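Local coordinates for protein heroin esterase (Rhodococcus sp., PDB 1LZL) that probably hydrolyses acetyl esters such as heroin, as an esterase of the alpha/beta hydrolase fold, at residues A[135-140]-A[177-182]. Residues are numbered along the deposited sequence; the frame is centred on the assembly and turned at random.
Sequences AALLYI and GVVPVA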
# COMPACT_ATOMS: atom_id res chain seq x y z
N ALA A 135 5.36 13.10 -5.66
CA ALA A 135 6.67 13.77 -5.75
C ALA A 135 7.79 12.77 -5.85
O ALA A 135 8.75 12.97 -6.61
CB ALA A 135 6.83 14.67 -4.53
N ALA A 136 7.70 11.67 -5.09
CA ALA A 136 8.73 10.62 -5.14
C ALA A 136 8.71 9.98 -6.50
O ALA A 136 9.74 9.66 -7.10
CB ALA A 136 8.44 9.58 -4.03
N LEU A 137 7.54 9.73 -7.11
CA LEU A 137 7.43 9.15 -8.45
C LEU A 137 8.06 10.06 -9.49
O LEU A 137 8.84 9.58 -10.33
CB LEU A 137 5.95 8.87 -8.75
CG LEU A 137 5.70 8.27 -10.15
CD1 LEU A 137 6.35 6.89 -10.28
CD2 LEU A 137 4.21 8.17 -10.49
N LEU A 138 7.72 11.35 -9.43
CA LEU A 138 8.34 12.33 -10.35
C LEU A 138 9.85 12.30 -10.26
O LEU A 138 10.55 12.37 -11.28
CB LEU A 138 7.81 13.73 -10.00
CG LEU A 138 6.38 14.05 -10.46
CD1 LEU A 138 5.90 15.37 -9.88
CD2 LEU A 138 6.34 14.15 -11.99
N TYR A 139 10.33 12.26 -9.02
CA TYR A 139 11.79 12.25 -8.81
C TYR A 139 12.41 10.99 -9.36
O TYR A 139 13.43 11.09 -10.07
CB TYR A 139 12.04 12.38 -7.30
CG TYR A 139 13.51 12.13 -6.98
CD1 TYR A 139 14.44 13.15 -7.18
CD2 TYR A 139 13.93 10.90 -6.46
CE1 TYR A 139 15.77 12.88 -6.86
CE2 TYR A 139 15.24 10.62 -6.15
CZ TYR A 139 16.15 11.66 -6.36
OH TYR A 139 17.48 11.43 -6.08
N ILE A 140 11.90 9.80 -8.99
CA ILE A 140 12.60 8.59 -9.49
C ILE A 140 12.57 8.51 -11.01
O ILE A 140 13.54 8.02 -11.61
CB ILE A 140 12.14 7.28 -8.83
CG1 ILE A 140 10.68 6.96 -9.07
CG2 ILE A 140 12.50 7.32 -7.34
CD1 ILE A 140 10.31 5.64 -8.39
N GLY A 177 0.11 12.92 -17.18
CA GLY A 177 0.78 12.56 -18.41
C GLY A 177 2.27 12.75 -18.44
O GLY A 177 2.86 12.80 -19.53
N VAL A 178 2.91 12.84 -17.27
CA VAL A 178 4.36 13.01 -17.20
C VAL A 178 5.08 11.69 -17.02
O VAL A 178 6.03 11.33 -17.71
CB VAL A 178 4.70 14.02 -16.08
CG1 VAL A 178 6.22 14.16 -15.93
CG2 VAL A 178 4.07 15.37 -16.40
N VAL A 179 4.64 10.89 -16.05
CA VAL A 179 5.37 9.66 -15.70
C VAL A 179 4.58 8.44 -16.16
O VAL A 179 3.43 8.31 -15.68
CB VAL A 179 5.54 9.52 -14.17
CG1 VAL A 179 6.32 8.22 -13.86
CG2 VAL A 179 6.22 10.74 -13.62
N PRO A 180 5.14 7.58 -16.99
CA PRO A 180 4.44 6.35 -17.39
C PRO A 180 4.62 5.32 -16.24
O PRO A 180 5.73 5.12 -15.72
CB PRO A 180 5.17 5.93 -18.63
CG PRO A 180 6.60 6.34 -18.35
CD PRO A 180 6.49 7.68 -17.65
N VAL A 181 3.53 4.68 -15.83
CA VAL A 181 3.57 3.61 -14.83
C VAL A 181 3.30 2.27 -15.52
O VAL A 181 2.26 2.15 -16.21
CB VAL A 181 2.58 3.93 -13.69
CG1 VAL A 181 2.57 2.73 -12.73
CG2 VAL A 181 2.95 5.21 -12.95
N ALA A 182 4.23 1.33 -15.39
CA ALA A 182 4.15 0.04 -16.09
C ALA A 182 3.23 -0.97 -15.39
O ALA A 182 2.68 -1.87 -16.03
CB ALA A 182 5.53 -0.58 -16.24
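Helix 128-142 lies beside the loop 177-182 that joins helix 161-176 to strand 183-187, and the two backbones come nearest at L138 and V179, whose CA atoms are 6.7 Å apart. G177, at positive phi (74°), takes the chain out of helix 161-176, and V178, V179 and V181 then supply the loop's methyls. V179 is directed at the helix and splits its two branches between neighbouring leucines. Its CG1, anti to the backbone N, meets the fork of L137: V179 CG1 lies 3.8 Å from both CG and CD1 of L137. V179 CG2 lies 3.8 Å from L138 CD2. The same CD2 methyl touches V178 CG1 at 3.9 Å, where the two side chains cross at about a right angle. L137, with CG anti to its own backbone N (chi1 179°), crosses V179 and V181 obliquely, and its CD2 comes to 4.0 Å from V181 CG2. Outside the two segments, L137 also packs on I154 and V156 of strand 153-159 and on A173 of helix 161-176. An alanine here, lacking CG and both delta methyls, would probably loosen the packing of the helix against V179 and V181. The apolar contact joins helix 128-142, flanking the central sheet, to the helix-to-strand connection of the beta-alpha-beta crossover 153-159, 161-176, 183-187, part of the alpha/beta hydrolase fold.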